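PDB 7CDH: isoaspartyl dipeptidase from Fervidobacterium islandicum, which probably hydrolyses isoaspartyl (beta-aspartyl) dipeptides as a zinc-dependent M38 metallopeptidase of the amidohydrolase family, with a likely part in protein repair. Local coordinates for residues T281-S289 against D303-I314; D84-T92 against I364-L374. All blocks are in the same frame, centred on the assembly; numbering follows the deposited sequence. Where two conformers were deposited one is given.

Interaction 1: T281-S289 against D303-I314; sequences TISSDGQGS and DVGSVSAVWYTI. With ZN (zinc ion), chain L.
The zinc-ligand loop that follows barrel strand 280-283 docks, through Gln287 and Gly288, on Gly305 in the run leading into helix 309-318. Two backbone hydrogen bonds join them. Gln287 N reaches Gly305 O at 2.8 Å, nearly straight (163° at the hydrogen) but from above the carbonyl plane, and Gly305 N returns a longer, more bent bond to Gly288 O at 3.2 Å. Residues 285-288 form a type II turn, and Gly305 packs against it, its CA 3.5 Å from Asp285 O; a CB here would run into that oxygen.

The Gln287 chain bends at its second torsion (chi2 -52°), which places the amide beside the incoming run. OE1 accepts from a water 2.8 Å away that in turn takes Val307 N, while NE2 is held by Pro78 O. The Val304 side chain crosses that of Gln287 obliquely, its CG1 against Gln287 CA. Farther back, Ser284 sets CB against Val307 CA, and its OG is hydrogen-bonded to Asp59. Ile282 and Thr313 then meet tip to tip, CD1 to CG2 at 3.9 Å. Thr313 OG1 is bonded to Ala309 O, which helps to hold the rotation that directs CG2, anti to the backbone N, at the isoleucine.

The side chain of Asp285 takes no part in this packing; its OD1 binds zinc at 2.4 Å, and His61, His63 and Glu156 complete that site. Here the approach to the next helix backs the turn that carries this carboxylate; a metal-binding aspartate just after the last barrel strand is characteristic of the amidohydrolase TIM barrel.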
ATOM      1  N   THR A 281     -14.106 -16.840 -36.329  1.00 33.42           N
ATOM      2  CA  THR A 281     -15.238 -16.033 -35.813  1.00 31.88           C
ATOM      3  C   THR A 281     -15.162 -14.689 -36.520  1.00 28.02           C
ATOM      4  O   THR A 281     -14.116 -14.386 -37.064  1.00 24.86           O
ATOM      5  CB  THR A 281     -15.255 -15.932 -34.278  1.00 31.34           C
ATOM      6  OG1 THR A 281     -14.108 -15.176 -33.909  1.00 34.29           O
ATOM      7  CG2 THR A 281     -15.239 -17.267 -33.565  1.00 31.60           C
ATOM      8  N   ILE A 282     -16.257 -13.956 -36.537  1.00 28.88           N
ATOM      9  CA  ILE A 282     -16.236 -12.502 -36.827  1.00 32.14           C
ATOM     10  C   ILE A 282     -16.791 -11.708 -35.631  1.00 34.62           C
ATOM     11  O   ILE A 282     -17.586 -12.255 -34.794  1.00 29.11           O
ATOM     12  CB  ILE A 282     -17.000 -12.212 -38.128  1.00 33.57           C
ATOM     13  CG1 ILE A 282     -18.474 -12.600 -38.027  1.00 31.12           C
ATOM     14  CG2 ILE A 282     -16.295 -12.886 -39.296  1.00 34.95           C
ATOM     15  CD1 ILE A 282     -19.328 -12.008 -39.128  1.00 31.70           C
ATOM     16  N   SER A 283     -16.401 -10.434 -35.575  1.00 35.55           N
ATOM     17  CA  SER A 283     -16.841  -9.476 -34.528  1.00 34.39           C
ATOM     18  C   SER A 283     -16.976  -8.068 -35.122  1.00 30.61           C
ATOM     19  O   SER A 283     -16.227  -7.723 -36.067  1.00 27.76           O
ATOM     20  CB  SER A 283     -15.881  -9.522 -33.367  1.00 35.02           C
ATOM     21  OG  SER A 283     -14.604  -9.016 -33.736  1.00 35.67           O
ATOM     22  N   SER A 284     -17.887  -7.262 -34.589  1.00 30.11           N
ATOM     23  CA  SER A 284     -18.138  -5.889 -35.105  1.00 30.64           C
ATOM     24  C   SER A 284     -16.981  -4.990 -34.732  1.00 32.72           C
ATOM     25  O   SER A 284     -16.638  -4.084 -35.545  1.00 39.98           O
ATOM     26  CB  SER A 284     -19.398  -5.317 -34.576  1.00 33.06           C
ATOM     27  OG  SER A 284     -19.459  -5.462 -33.164  1.00 33.33           O
ATOM     28  N   ASP A 285     -16.417  -5.215 -33.545  1.00 33.02           N
ATOM     29  CA  ASP A 285     -15.610  -4.182 -32.852  1.00 35.47           C
ATOM     30  C   ASP A 285     -16.511  -2.953 -32.642  1.00 34.72           C
ATOM     31  O   ASP A 285     -16.085  -1.823 -32.931  1.00 33.23           O
ATOM     32  CB  ASP A 285     -14.370  -3.844 -33.676  1.00 38.74           C
ATOM     33  CG  ASP A 285     -13.238  -3.340 -32.814  1.00 40.19           C
ATOM     34  OD1 ASP A 285     -13.412  -3.402 -31.606  1.00 47.42           O
ATOM     35  OD2 ASP A 285     -12.176  -2.948 -33.355  1.00 44.53           O
ATOM     36  N   GLY A 286     -17.756  -3.192 -32.254  1.00 32.10           N
ATOM     37  CA  GLY A 286     -18.787  -2.149 -32.207  1.00 36.29           C
ATOM     38  C   GLY A 286     -18.392  -1.056 -31.237  1.00 35.65           C
ATOM     39  O   GLY A 286     -17.851  -1.422 -30.191  1.00 32.31           O
ATOM     40  N   GLN A 287     -18.689   0.207 -31.581  1.00 35.00           N
ATOM     41  CA  GLN A 287     -18.307   1.454 -30.848  1.00 38.66           C
ATOM     42  C   GLN A 287     -16.785   1.678 -30.901  1.00 42.49           C
ATOM     43  O   GLN A 287     -16.317   2.673 -30.336  1.00 39.80           O
ATOM     44  CB  GLN A 287     -18.828   1.421 -29.414  1.00 32.03           C
ATOM     45  CG  GLN A 287     -20.282   1.011 -29.355  1.00 37.85           C
ATOM     46  CD  GLN A 287     -21.134   1.843 -30.287  1.00 42.93           C
ATOM     47  OE1 GLN A 287     -21.826   1.338 -31.168  1.00 48.59           O
ATOM     48  NE2 GLN A 287     -21.075   3.147 -30.105  1.00 42.37           N
ATOM     49  N   GLY A 288     -16.031   0.783 -31.542  1.00 46.20           N
ATOM     50  CA  GLY A 288     -14.588   0.956 -31.754  1.00 48.52           C
ATOM     51  C   GLY A 288     -14.323   2.192 -32.596  1.00 52.27           C
ATOM     52  O   GLY A 288     -15.298   2.747 -33.161  1.00 51.50           O
ATOM     53  N   SER A 289     -13.064   2.636 -32.626  1.00 60.30           N
ATOM     54  CA  SER A 289     -12.536   3.700 -33.524  1.00 75.31           C
ATOM     55  C   SER A 289     -12.283   3.139 -34.941  1.00 73.16           C
ATOM     56  O   SER A 289     -11.532   2.132 -35.043  1.00 55.59           O
ATOM     57  CB  SER A 289     -11.290   4.284 -32.925  1.00 71.66           C
ATOM     58  OG  SER A 289     -10.681   3.331 -32.064  1.00 79.91           O
ATOM     59  N   ASP A 303     -14.065   6.078 -38.466  1.00 78.86           N
ATOM     60  CA  ASP A 303     -15.211   6.331 -37.546  1.00 88.27           C
ATOM     61  C   ASP A 303     -15.386   5.068 -36.670  1.00 83.29           C
ATOM     62  O   ASP A 303     -14.309   4.536 -36.187  1.00 66.03           O
ATOM     63  CB  ASP A 303     -16.438   6.856 -38.329  1.00 92.87           C
ATOM     64  CG  ASP A 303     -17.315   7.920 -37.638  1.00 94.81           C
ATOM     65  OD1 ASP A 303     -16.843   9.068 -37.415  1.00 77.77           O
ATOM     66  OD2 ASP A 303     -18.498   7.621 -37.360  1.00 95.39           O
ATOM     67  N   VAL A 304     -16.643   4.588 -36.527  1.00 73.28           N
ATOM     68  CA  VAL A 304     -17.216   3.821 -35.365  1.00 70.74           C
ATOM     69  C   VAL A 304     -17.732   2.428 -35.802  1.00 59.61           C
ATOM     70  O   VAL A 304     -18.684   2.347 -36.561  1.00 51.15           O
ATOM     71  CB  VAL A 304     -18.370   4.608 -34.691  1.00 71.09           C
ATOM     72  CG1 VAL A 304     -18.719   4.058 -33.318  1.00 67.83           C
ATOM     73  CG2 VAL A 304     -18.104   6.107 -34.607  1.00 72.90           C
ATOM     74  N   GLY A 305     -17.202   1.342 -35.248  1.00 57.94           N
ATOM     75  CA  GLY A 305     -17.821   0.014 -35.378  1.00 48.02           C
ATOM     76  C   GLY A 305     -19.322   0.062 -35.091  1.00 43.56           C
ATOM     77  O   GLY A 305     -19.715   0.696 -34.110  1.00 36.18           O
ATOM     78  N   SER A 306     -20.136  -0.637 -35.900  1.00 47.26           N
ATOM     79  CA  SER A 306     -21.559  -0.961 -35.617  1.00 43.70           C
ATOM     80  C   SER A 306     -21.705  -2.478 -35.447  1.00 34.87           C
ATOM     81  O   SER A 306     -21.070  -3.194 -36.199  1.00 31.37           O
ATOM     82  CB  SER A 306     -22.491  -0.435 -36.688  1.00 44.66           C
ATOM     83  OG  SER A 306     -23.856  -0.535 -36.246  1.00 51.68           O
ATOM     84  N   VAL A 307     -22.503  -2.919 -34.481  1.00 30.03           N
ATOM     85  CA  VAL A 307     -22.875  -4.343 -34.308  1.00 37.30           C
ATOM     86  C   VAL A 307     -23.667  -4.809 -35.550  1.00 40.88           C
ATOM     87  O   VAL A 307     -23.724  -6.040 -35.778  1.00 35.47           O
ATOM     88  CB  VAL A 307     -23.645  -4.606 -33.003  1.00 35.15           C
ATOM     89  CG1 VAL A 307     -22.765  -4.387 -31.795  1.00 37.74           C
ATOM     90  CG2 VAL A 307     -24.897  -3.768 -32.907  1.00 40.27           C
ATOM     91  N   SER A 308     -24.234  -3.880 -36.332  1.00 39.05           N
ATOM     92  CA  SER A 308     -24.879  -4.172 -37.642  1.00 37.37           C
ATOM     93  C   SER A 308     -23.875  -4.865 -38.589  1.00 37.90           C
ATOM     94  O   SER A 308     -24.312  -5.650 -39.476  1.00 35.35           O
ATOM     95  CB  SER A 308     -25.492  -2.929 -38.260  1.00 33.97           C
ATOM     96  OG  SER A 308     -24.503  -2.112 -38.875  1.00 33.23           O
ATOM     97  N   ALA A 309     -22.577  -4.669 -38.382  1.00 32.09           N
ATOM     98  CA  ALA A 309     -21.562  -5.307 -39.237  1.00 34.36           C
ATOM     99  C   ALA A 309     -21.719  -6.839 -39.260  1.00 35.38           C
ATOM    100  O   ALA A 309     -21.251  -7.449 -40.227  1.00 36.41           O
ATOM    101  CB  ALA A 309     -20.186  -4.923 -38.783  1.00 34.51           C
ATOM    102  N   VAL A 310     -22.319  -7.466 -38.257  1.00 34.89           N
ATOM    103  CA  VAL A 310     -22.235  -8.942 -38.155  1.00 38.52           C
ATOM    104  C   VAL A 310     -23.171  -9.557 -39.211  1.00 43.27           C
ATOM    105  O   VAL A 310     -22.729 -10.424 -40.005  1.00 39.52           O
ATOM    106  CB  VAL A 310     -22.532  -9.438 -36.735  1.00 39.41           C
ATOM    107  CG1 VAL A 310     -22.865 -10.921 -36.737  1.00 40.03           C
ATOM    108  CG2 VAL A 310     -21.349  -9.166 -35.809  1.00 40.79           C
ATOM    109  N   TRP A 311     -24.422  -9.127 -39.229  1.00 40.75           N
ATOM    110  CA  TRP A 311     -25.429  -9.673 -40.159  1.00 39.87           C
ATOM    111  C   TRP A 311     -25.108  -9.174 -41.572  1.00 42.62           C
ATOM    112  O   TRP A 311     -25.262  -9.934 -42.553  1.00 41.88           O
ATOM    113  CB  TRP A 311     -26.830  -9.309 -39.687  1.00 40.65           C
ATOM    114  CG  TRP A 311     -27.906  -9.886 -40.541  1.00 45.96           C
ATOM    115  CD1 TRP A 311     -28.837  -9.184 -41.241  1.00 45.45           C
ATOM    116  CD2 TRP A 311     -28.137 -11.274 -40.823  1.00 43.35           C
ATOM    117  NE1 TRP A 311     -29.659 -10.038 -41.902  1.00 49.34           N
ATOM    118  CE2 TRP A 311     -29.264 -11.328 -41.662  1.00 49.20           C
ATOM    119  CE3 TRP A 311     -27.539 -12.471 -40.417  1.00 42.84           C
ATOM    120  CZ2 TRP A 311     -29.793 -12.535 -42.126  1.00 47.51           C
ATOM    121  CZ3 TRP A 311     -28.045 -13.660 -40.886  1.00 46.77           C
ATOM    122  CH2 TRP A 311     -29.159 -13.691 -41.728  1.00 47.63           C
ATOM    123  N   TYR A 312     -24.588  -7.966 -41.676  1.00 40.27           N
ATOM    124  CA  TYR A 312     -24.129  -7.417 -42.968  1.00 39.75           C
ATOM    125  C   TYR A 312     -23.091  -8.371 -43.572  1.00 39.06           C
ATOM    126  O   TYR A 312     -23.174  -8.645 -44.788  1.00 40.09           O
ATOM    127  CB  TYR A 312     -23.579  -6.006 -42.775  1.00 35.30           C
ATOM    128  CG  TYR A 312     -23.115  -5.338 -44.043  1.00 35.77           C
ATOM    129  CD1 TYR A 312     -24.007  -4.784 -44.942  1.00 41.88           C
ATOM    130  CD2 TYR A 312     -21.777  -5.268 -44.351  1.00 37.01           C
ATOM    131  CE1 TYR A 312     -23.575  -4.156 -46.097  1.00 41.41           C
ATOM    132  CE2 TYR A 312     -21.325  -4.661 -45.502  1.00 40.86           C
ATOM    133  CZ  TYR A 312     -22.227  -4.097 -46.376  1.00 42.10           C
ATOM    134  OH  TYR A 312     -21.750  -3.498 -47.499  1.00 52.68           O
ATOM    135  N   THR A 313     -22.120  -8.804 -42.765  1.00 39.89           N
ATOM    136  CA  THR A 313     -20.942  -9.599 -43.222  1.00 41.24           C
ATOM    137  C   THR A 313     -21.445 -10.994 -43.621  1.00 37.75           C
ATOM    138  O   THR A 313     -21.079 -11.438 -44.684  1.00 35.29           O
ATOM    139  CB  THR A 313     -19.777  -9.581 -42.216  1.00 38.16           C
ATOM    140  OG1 THR A 313     -19.293  -8.230 -42.141  1.00 34.38           O
ATOM    141  CG2 THR A 313     -18.626 -10.485 -42.607  1.00 34.83           C
ATOM    142  N   ILE A 314     -22.351 -11.582 -42.858  1.00 36.76           N
ATOM    143  CA  ILE A 314     -22.990 -12.880 -43.197  1.00 37.74           C
ATOM    144  C   ILE A 314     -23.708 -12.764 -44.563  1.00 40.59           C
ATOM    145  O   ILE A 314     -23.543 -13.673 -45.409  1.00 34.72           O
ATOM    146  CB  ILE A 314     -23.921 -13.315 -42.064  1.00 37.42           C
ATOM    147  CG1 ILE A 314     -23.122 -13.702 -40.822  1.00 37.98           C
ATOM    148  CG2 ILE A 314     -24.842 -14.451 -42.505  1.00 40.65           C
ATOM    149  CD1 ILE A 314     -23.976 -13.807 -39.579  1.00 36.62           C
TER
HETATM  150 ZN    ZN L 411     -11.549  -3.682 -30.169  1.00 44.23          ZN
HETATM  151  O   HOH W   1     -22.852  -0.726 -32.695  1.00 43.52           O

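Interaction 2: D84-T92 against I364-L374; sequences DCIRSGVTT and IVSVISKGEFL
Where helix 82-86 turns into barrel strand 90-95, Ile86, Gly89 and Thr91 pack against Ile364, Val367 and Leu374 of the beta hairpin that follows the barrel. Strands 90-92 and 364-369 run almost parallel (3°) with axes 7.8 Å apart, so side chains rather than backbone bonds join them.

Ile86 crosses Leu374 at about a right angle: its CG2 and CD1 both lie 3.8 Å from Leu374 CB, one on each branch of the isoleucine. With CG1 beside the backbone N (chi1 -61°), CG2 is turned toward both Leu374 and Val367, whose CB is 4.3 Å from it. Replacing Ile86 with an alanine would probably open a gap against Leu374 CB and Val367 and leave Leu374 CD1 less firmly held.

Val367 also slides past Thr91 in the opposite direction, its CG1 meeting Thr91 CG2 at 3.6 Å. At the other end, Ile364 CD1 touches the helix terminus, 3.6 Å from Gly89 N. That terminus is a Schellman motif, in which Val90 N bonds to Cys85 O and Gly89 N to Ile86 O, and the positive phi of Gly89 suits a residue without a side chain, with the isoleucine methyl beside it. Met375 covers Ile86, Ile364 and Val367, and Ser369 OG is bonded to Gly120 O.

This is a hydrophobic joint between a TIM-barrel alpha-beta turn and the beta structure after the barrel, an arrangement consistent with the two-part architecture of amidohydrolases.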
ATOM      1  N   ASP A  84     -29.625  -0.970 -31.041  1.00 42.65           N
ATOM      2  CA  ASP A  84     -28.683  -1.291 -32.156  1.00 46.88           C
ATOM      3  C   ASP A  84     -28.541  -2.813 -32.283  1.00 48.96           C
ATOM      4  O   ASP A  84     -28.497  -3.341 -33.421  1.00 39.19           O
ATOM      5  CB  ASP A  84     -27.249  -0.835 -31.886  1.00 56.10           C
ATOM      6  CG  ASP A  84     -26.764   0.427 -32.577  1.00 67.44           C
ATOM      7  OD1 ASP A  84     -27.512   1.437 -32.575  1.00 77.92           O
ATOM      8  OD2 ASP A  84     -25.588   0.403 -33.055  1.00 74.83           O
ATOM      9  N   CYS A  85     -28.365  -3.471 -31.134  1.00 45.91           N
ATOM     10  CA  CYS A  85     -28.179  -4.934 -31.012  1.00 45.71           C
ATOM     11  C   CYS A  85     -29.398  -5.651 -31.592  1.00 43.24           C
ATOM     12  O   CYS A  85     -29.223  -6.491 -32.481  1.00 41.88           O
ATOM     13  CB  CYS A  85     -27.980  -5.332 -29.553  1.00 43.27           C
ATOM     14  SG  CYS A  85     -26.349  -4.854 -28.942  1.00 39.33           S
ATOM     15  N   ILE A  86     -30.571  -5.309 -31.076  1.00 39.56           N
ATOM     16  CA  ILE A  86     -31.858  -5.962 -31.410  1.00 43.98           C
ATOM     17  C   ILE A  86     -32.055  -5.915 -32.933  1.00 43.54           C
ATOM     18  O   ILE A  86     -32.284  -6.972 -33.549  1.00 48.06           O
ATOM     19  CB  ILE A  86     -32.997  -5.310 -30.604  1.00 47.73           C
ATOM     20  CG1 ILE A  86     -32.760  -5.469 -29.097  1.00 47.90           C
ATOM     21  CG2 ILE A  86     -34.348  -5.887 -31.006  1.00 52.25           C
ATOM     22  CD1 ILE A  86     -33.739  -4.708 -28.214  1.00 45.39           C
ATOM     23  N   ARG A  87     -31.913  -4.750 -33.559  0.53 43.31           N
ATOM     24  CA  ARG A  87     -32.249  -4.616 -35.001  0.53 44.66           C
ATOM     25  C   ARG A  87     -31.055  -5.081 -35.854  0.53 43.49           C
ATOM     26  O   ARG A  87     -31.161  -5.026 -37.091  0.53 45.10           O
ATOM     27  CB  ARG A  87     -32.777  -3.205 -35.295  0.53 47.44           C
ATOM     28  CG  ARG A  87     -31.769  -2.202 -35.835  0.53 55.03           C
ATOM     29  CD  ARG A  87     -32.354  -0.799 -35.991  0.53 62.24           C
ATOM     30  NE  ARG A  87     -33.812  -0.770 -35.856  0.53 61.32           N
ATOM     31  CZ  ARG A  87     -34.494  -0.144 -34.897  0.53 59.54           C
ATOM     32  NH1 ARG A  87     -35.816  -0.207 -34.891  0.53 57.94           N
ATOM     33  NH2 ARG A  87     -33.869   0.559 -33.964  0.53 59.53           N
ATOM     34  N   SER A  88     -29.968  -5.555 -35.240  1.00 40.49           N
ATOM     35  CA  SER A  88     -28.830  -6.172 -35.966  1.00 41.11           C
ATOM     36  C   SER A  88     -28.733  -7.686 -35.676  1.00 38.63           C
ATOM     37  O   SER A  88     -27.767  -8.299 -36.144  1.00 36.10           O
ATOM     38  CB  SER A  88     -27.562  -5.424 -35.645  1.00 49.18           C
ATOM     39  OG  SER A  88     -27.599  -4.102 -36.192  1.00 56.81           O
ATOM     40  N   GLY A  89     -29.682  -8.263 -34.924  1.00 32.30           N
ATOM     41  CA  GLY A  89     -29.768  -9.709 -34.665  1.00 34.92           C
ATOM     42  C   GLY A  89     -28.771 -10.230 -33.642  1.00 36.85           C
ATOM     43  O   GLY A  89     -28.715 -11.444 -33.462  1.00 36.37           O
ATOM     44  N   VAL A  90     -28.034  -9.358 -32.953  1.00 38.55           N
ATOM     45  CA  VAL A  90     -27.039  -9.741 -31.910  1.00 35.00           C
ATOM     46  C   VAL A  90     -27.739  -9.898 -30.560  1.00 33.18           C
ATOM     47  O   VAL A  90     -28.240  -8.902 -30.044  1.00 40.13           O
ATOM     48  CB  VAL A  90     -25.931  -8.687 -31.853  1.00 35.76           C
ATOM     49  CG1 VAL A  90     -24.957  -8.988 -30.729  1.00 35.68           C
ATOM     50  CG2 VAL A  90     -25.222  -8.596 -33.203  1.00 35.48           C
ATOM     51  N   THR A  91     -27.783 -11.111 -30.022  1.00 30.69           N
ATOM     52  CA  THR A  91     -28.455 -11.436 -28.741  1.00 30.56           C
ATOM     53  C   THR A  91     -27.399 -11.687 -27.651  1.00 27.82           C
ATOM     54  O   THR A  91     -27.751 -11.838 -26.485  1.00 29.07           O
ATOM     55  CB  THR A  91     -29.388 -12.655 -28.897  1.00 31.57           C
ATOM     56  OG1 THR A  91     -28.705 -13.750 -29.514  1.00 30.84           O
ATOM     57  CG2 THR A  91     -30.615 -12.337 -29.713  1.00 32.03           C
ATOM     58  N   THR A  92     -26.145 -11.841 -28.023  1.00 24.80           N
ATOM     59  CA  THR A  92     -25.071 -12.062 -27.054  1.00 27.32           C
ATOM     60  C   THR A  92     -23.908 -11.186 -27.462  1.00 30.19           C
ATOM     61  O   THR A  92     -23.581 -11.131 -28.667  1.00 31.82           O
ATOM     62  CB  THR A  92     -24.662 -13.523 -26.928  1.00 31.68           C
ATOM     63  OG1 THR A  92     -25.783 -14.255 -26.429  1.00 34.10           O
ATOM     64  CG2 THR A  92     -23.475 -13.695 -26.003  1.00 35.87           C
ATOM     65  N   ILE A 364     -33.779  -8.864 -40.885  1.00 41.00           N
ATOM     66  CA  ILE A 364     -34.136  -9.371 -39.528  1.00 42.76           C
ATOM     67  C   ILE A 364     -35.523  -8.811 -39.178  1.00 40.58           C
ATOM     68  O   ILE A 364     -35.701  -7.589 -39.225  1.00 41.42           O
ATOM     69  CB  ILE A 364     -33.048  -9.048 -38.474  1.00 43.29           C
ATOM     70  CG1 ILE A 364     -31.796  -9.897 -38.691  1.00 42.31           C
ATOM     71  CG2 ILE A 364     -33.574  -9.240 -37.051  1.00 43.26           C
ATOM     72  CD1 ILE A 364     -30.547  -9.225 -38.240  1.00 41.84           C
ATOM     73  N   VAL A 365     -36.495  -9.659 -38.857  1.00 36.75           N
ATOM     74  CA  VAL A 365     -37.863  -9.151 -38.559  1.00 40.64           C
ATOM     75  C   VAL A 365     -38.234  -9.515 -37.129  1.00 38.41           C
ATOM     76  O   VAL A 365     -39.127  -8.872 -36.587  1.00 44.36           O
ATOM     77  CB  VAL A 365     -38.915  -9.652 -39.581  1.00 44.73           C
ATOM     78  CG1 VAL A 365     -38.589  -9.186 -41.000  1.00 43.79           C
ATOM     79  CG2 VAL A 365     -39.073 -11.163 -39.551  1.00 46.76           C
ATOM     80  N   SER A 366     -37.655 -10.552 -36.546  1.00 35.79           N
ATOM     81  CA  SER A 366     -37.929 -10.806 -35.117  1.00 37.65           C
ATOM     82  C   SER A 366     -36.675 -11.309 -34.407  1.00 36.70           C
ATOM     83  O   SER A 366     -35.798 -11.918 -35.060  1.00 39.94           O
ATOM     84  CB  SER A 366     -39.136 -11.688 -34.964  1.00 38.32           C
ATOM     85  OG  SER A 366     -40.263 -11.021 -35.509  1.00 38.38           O
ATOM     86  N   VAL A 367     -36.559 -10.957 -33.130  1.00 35.37           N
ATOM     87  CA  VAL A 367     -35.360 -11.245 -32.303  1.00 34.74           C
ATOM     88  C   VAL A 367     -35.830 -11.704 -30.938  1.00 32.29           C
ATOM     89  O   VAL A 367     -36.608 -10.987 -30.331  1.00 32.38           O
ATOM     90  CB  VAL A 367     -34.424 -10.044 -32.175  1.00 33.98           C
ATOM     91  CG1 VAL A 367     -33.199 -10.426 -31.366  1.00 39.09           C
ATOM     92  CG2 VAL A 367     -34.014  -9.536 -33.532  1.00 33.74           C
ATOM     93  N   ILE A 368     -35.367 -12.877 -30.530  1.00 31.17           N
ATOM     94  CA  ILE A 368     -35.791 -13.541 -29.273  1.00 34.48           C
ATOM     95  C   ILE A 368     -34.534 -13.841 -28.448  1.00 37.61           C
ATOM     96  O   ILE A 368     -33.537 -14.313 -29.028  1.00 37.01           O
ATOM     97  CB  ILE A 368     -36.629 -14.781 -29.607  1.00 33.08           C
ATOM     98  CG1 ILE A 368     -37.818 -14.392 -30.487  1.00 38.42           C
ATOM     99  CG2 ILE A 368     -37.087 -15.498 -28.355  1.00 30.10           C
ATOM    100  CD1 ILE A 368     -38.725 -15.548 -30.808  1.00 45.82           C
ATOM    101  N   SER A 369     -34.564 -13.478 -27.159  1.00 39.57           N
ATOM    102  CA  SER A 369     -33.458 -13.685 -26.191  1.00 39.39           C
ATOM    103  C   SER A 369     -34.064 -14.188 -24.893  1.00 38.40           C
ATOM    104  O   SER A 369     -34.988 -13.543 -24.405  1.00 37.57           O
ATOM    105  CB  SER A 369     -32.657 -12.438 -25.981  1.00 38.39           C
ATOM    106  OG  SER A 369     -31.530 -12.713 -25.161  1.00 44.28           O
ATOM    107  N   LYS A 370     -33.598 -15.334 -24.415  1.00 37.87           N
ATOM    108  CA  LYS A 370     -34.127 -15.959 -23.192  1.00 43.36           C
ATOM    109  C   LYS A 370     -35.636 -16.110 -23.370  1.00 44.21           C
ATOM    110  O   LYS A 370     -36.374 -16.093 -22.360  1.00 45.67           O
ATOM    111  CB  LYS A 370     -33.775 -15.101 -21.972  1.00 50.13           C
ATOM    112  CG  LYS A 370     -32.311 -14.687 -21.882  1.00 57.29           C
ATOM    113  CD  LYS A 370     -31.973 -13.749 -20.737  1.00 56.72           C
ATOM    114  CE  LYS A 370     -31.710 -12.323 -21.187  1.00 59.39           C
ATOM    115  NZ  LYS A 370     -30.857 -11.586 -20.227  1.00 56.82           N
ATOM    116  N   GLY A 371     -36.081 -16.253 -24.615  1.00 47.18           N
ATOM    117  CA  GLY A 371     -37.477 -16.606 -24.941  1.00 46.69           C
ATOM    118  C   GLY A 371     -38.407 -15.418 -24.858  1.00 44.12           C
ATOM    119  O   GLY A 371     -39.602 -15.640 -24.896  1.00 43.66           O
ATOM    120  N   GLU A 372     -37.866 -14.208 -24.758  1.00 47.59           N
ATOM    121  CA  GLU A 372     -38.639 -12.942 -24.763  1.00 49.78           C
ATOM    122  C   GLU A 372     -38.433 -12.312 -26.143  1.00 44.09           C
ATOM    123  O   GLU A 372     -37.307 -12.379 -26.682  1.00 42.49           O
ATOM    124  CB  GLU A 372     -38.219 -12.060 -23.572  1.00 54.79           C
ATOM    125  CG  GLU A 372     -38.429 -10.554 -23.774  1.00 63.37           C
ATOM    126  CD  GLU A 372     -37.799  -9.589 -22.763  1.00 68.89           C
ATOM    127  OE1 GLU A 372     -37.083 -10.056 -21.834  1.00 77.41           O
ATOM    128  OE2 GLU A 372     -38.012  -8.356 -22.912  1.00 60.16           O
ATOM    129  N   PHE A 373     -39.487 -11.751 -26.723  1.00 44.94           N
ATOM    130  CA  PHE A 373     -39.395 -10.987 -27.990  1.00 46.37           C
ATOM    131  C   PHE A 373     -38.804  -9.626 -27.661  1.00 42.76           C
ATOM    132  O   PHE A 373     -39.464  -8.849 -26.980  1.00 54.58           O
ATOM    133  CB  PHE A 373     -40.766 -10.838 -28.657  1.00 51.17           C
ATOM    134  CG  PHE A 373     -41.229 -12.076 -29.379  1.00 50.35           C
ATOM    135  CD1 PHE A 373     -40.895 -12.277 -30.703  1.00 49.66           C
ATOM    136  CD2 PHE A 373     -41.968 -13.045 -28.728  1.00 53.02           C
ATOM    137  CE1 PHE A 373     -41.287 -13.423 -31.367  1.00 46.81           C
ATOM    138  CE2 PHE A 373     -42.357 -14.193 -29.394  1.00 52.69           C
ATOM    139  CZ  PHE A 373     -42.002 -14.383 -30.707  1.00 48.28           C
ATOM    140  N   LEU A 374     -37.582  -9.381 -28.089  1.00 39.52           N
ATOM    141  CA  LEU A 374     -36.972  -8.029 -28.089  1.00 42.50           C
ATOM    142  C   LEU A 374     -37.531  -7.272 -29.287  1.00 42.59           C
ATOM    143  O   LEU A 374     -37.660  -6.048 -29.200  1.00 46.54           O
ATOM    144  CB  LEU A 374     -35.446  -8.148 -28.179  1.00 43.84           C
ATOM    145  CG  LEU A 374     -34.795  -9.035 -27.112  1.00 47.72           C
ATOM    146  CD1 LEU A 374     -33.276  -8.954 -27.215  1.00 49.94           C
ATOM    147  CD2 LEU A 374     -35.260  -8.638 -25.703  1.00 46.70           C
TER

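In the fold
Interaction 1 is nested along the chain within the loop closed by interaction 2: 84-92 comes first, then 281-289 and 303-314, and finally 364-374. Their centres are about 16 Å apart, yet they touch, Trp311 CD1 lying 3.5 Å from Ile364 CD1 and Ser308 packing on Ser88. Strand 51-59 ties them together as well, since it pairs with strand 90-95 while its Leu57 and Leu54 receive Val310 and Trp311 of helix 309-318. Residues 303-314 thus lie between the zinc-bearing loop, which their first part meets, and the hairpin after the barrel, which Trp311 touches, so that the early barrel segment 84-92 and the late segments of the chain pack together.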